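Local coordinates for protein 11S globulin subunit beta (Cucurbita maxima, PDB 2E9Q) that serves as a seed storage protein of the 11S globulin family, a nutrient reservoir built from two cupin domains per subunit, at the interface of chains A and B. Coordinates in Å, arbitrary orientation; residue numbers count along the deposited sequence, not the author numbering. Chains: chain A/B, 11S globulin subunit beta.

The interface of chains A and B. Residues chain A 357-359, 363, 365, 384-386; chain B 209, 212-213.
On the C-terminal cupin domain of chain A, strands 353-359 and 384-390 receive B:Phe213, which a loop of chain B pushes edge-first against the sheet as a hydrophobic plug between neighbouring subunits of this 11S globulin. The ring is gripped on both faces. With CG1 of A:Val359 anti to the backbone N (chi1 177°), CG2 is turned over the centre of the B:Phe213 ring, 3.5 Å from its centroid. On the opposite face A:Ile386 CD1 lies nearer the rim, 3.6 Å from the B:Phe213 ring centroid. A:Ile386 CG1 lies over the same face, above the rim at B:Phe213 CE1. Close to the ring plane, A:Val384 CG1 meets the edge beside B:Phe213 CE2, at 3.4 Å. Backbone meets the ring edge too: the carbonyl A:Gln357 O lies in the ring plane, 3.3 Å from B:Phe213 CE1. The A:Gln357 side chain runs antiparallel alongside B:Phe213, its amide plane turned 40° from the ring, with OE1 3.4 Å from B:Phe213 CD1. Replacing B:Phe213 by an alanine would probably open a gap between A:Val359 and A:Ile386 and leave A:Val384 CG1 without its aromatic partner. Beside the plug, A:Val384 turns its other branch, CG2, to B:Ile209 CG2 at 3.8 Å, the two side chains crossing nearly at right angles. A:Val359 CG2 also packs on B:Gly212 CA at 3.6 Å, where the glycine brings no side chain between the loop and the strand. No polar bond spans this patch.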
loop_
_atom_site.group_PDB
_atom_site.type_symbol
_atom_site.label_atom_id
_atom_site.label_comp_id
_atom_site.label_asym_id
_atom_site.label_seq_id
_atom_site.Cartn_x
_atom_site.Cartn_y
_atom_site.Cartn_z
ATOM N N GLN A 357 1.960 -14.426 27.884
ATOM C CA GLN A 357 1.176 -15.402 27.150
ATOM C C GLN A 357 0.484 -14.705 25.990
ATOM O O GLN A 357 -0.055 -13.601 26.142
ATOM C CB GLN A 357 0.129 -16.072 28.041
ATOM C CG GLN A 357 0.704 -16.949 29.150
ATOM C CD GLN A 357 -0.291 -17.983 29.656
ATOM O OE1 GLN A 357 -1.461 -17.684 29.876
ATOM N NE2 GLN A 357 0.181 -19.209 29.845
ATOM N N VAL A 358 0.511 -15.354 24.831
ATOM C CA VAL A 358 -0.097 -14.825 23.623
ATOM C C VAL A 358 -0.999 -15.901 23.039
ATOM O O VAL A 358 -0.617 -17.067 22.976
ATOM C CB VAL A 358 0.983 -14.453 22.586
ATOM C CG1 VAL A 358 0.335 -13.831 21.360
ATOM C CG2 VAL A 358 2.015 -13.505 23.214
ATOM N N VAL A 359 -2.192 -15.510 22.608
ATOM C CA VAL A 359 -3.139 -16.460 22.055
ATOM C C VAL A 359 -3.572 -16.038 20.666
ATOM O O VAL A 359 -3.713 -14.844 20.382
ATOM C CB VAL A 359 -4.379 -16.591 22.974
ATOM C CG1 VAL A 359 -5.396 -17.534 22.364
ATOM C CG2 VAL A 359 -3.950 -17.097 24.349
ATOM N N GLY A 363 -7.422 -19.843 19.307
ATOM C CA GLY A 363 -7.506 -19.915 20.746
ATOM C C GLY A 363 -6.330 -20.692 21.287
ATOM O O GLY A 363 -6.366 -21.159 22.422
ATOM N N SER A 365 -2.242 -21.151 22.385
ATOM C CA SER A 365 -1.145 -20.413 22.970
ATOM C C SER A 365 -0.001 -20.472 21.957
ATOM O O SER A 365 0.457 -21.557 21.611
ATOM C CB SER A 365 -0.739 -21.078 24.286
ATOM O OG SER A 365 0.413 -20.469 24.840
ATOM N N VAL A 384 -4.103 -11.866 21.064
ATOM C CA VAL A 384 -4.384 -11.490 22.443
ATOM C C VAL A 384 -3.190 -11.732 23.347
ATOM O O VAL A 384 -2.490 -12.741 23.217
ATOM C CB VAL A 384 -5.615 -12.245 22.958
ATOM C CG1 VAL A 384 -5.986 -11.756 24.337
ATOM C CG2 VAL A 384 -6.781 -12.030 21.984
ATOM N N VAL A 385 -2.957 -10.808 24.271
ATOM C CA VAL A 385 -1.804 -10.937 25.135
ATOM C C VAL A 385 -1.992 -10.544 26.590
ATOM O O VAL A 385 -2.824 -9.696 26.928
ATOM C CB VAL A 385 -0.608 -10.135 24.546
ATOM C CG1 VAL A 385 -1.036 -8.711 24.236
ATOM C CG2 VAL A 385 0.559 -10.118 25.519
ATOM N N ILE A 386 -1.203 -11.182 27.446
ATOM C CA ILE A 386 -1.215 -10.915 28.870
ATOM C C ILE A 386 0.226 -10.877 29.335
ATOM O O ILE A 386 1.039 -11.717 28.945
ATOM C CB ILE A 386 -1.985 -12.000 29.654
ATOM C CG1 ILE A 386 -3.467 -11.953 29.277
ATOM C CG2 ILE A 386 -1.809 -11.776 31.155
ATOM C CD1 ILE A 386 -4.348 -12.944 30.027
ATOM N N ILE B 209 -10.608 -16.945 22.288
ATOM C CA ILE B 209 -9.344 -16.354 22.749
ATOM C C ILE B 209 -8.952 -16.597 24.200
ATOM O O ILE B 209 -7.774 -16.517 24.541
ATOM C CB ILE B 209 -9.316 -14.834 22.534
ATOM C CG1 ILE B 209 -10.436 -14.177 23.356
ATOM C CG2 ILE B 209 -9.421 -14.532 21.046
ATOM C CD1 ILE B 209 -10.477 -12.676 23.260
ATOM N N GLY B 212 -6.918 -20.102 25.484
ATOM C CA GLY B 212 -5.482 -20.238 25.309
ATOM C C GLY B 212 -4.658 -19.707 26.476
ATOM O O GLY B 212 -3.443 -19.891 26.506
ATOM N N PHE B 213 -5.302 -19.053 27.442
ATOM C CA PHE B 213 -4.588 -18.505 28.607
ATOM C C PHE B 213 -4.691 -19.390 29.853
ATOM O O PHE B 213 -5.672 -20.110 30.042
ATOM C CB PHE B 213 -5.125 -17.108 28.969
ATOM C CG PHE B 213 -4.711 -16.022 28.013
ATOM C CD1 PHE B 213 -3.394 -15.579 27.964
ATOM C CD2 PHE B 213 -5.643 -15.443 27.153
ATOM C CE1 PHE B 213 -3.009 -14.582 27.078
ATOM C CE2 PHE B 213 -5.260 -14.438 26.261
ATOM C CZ PHE B 213 -3.945 -14.012 26.226
#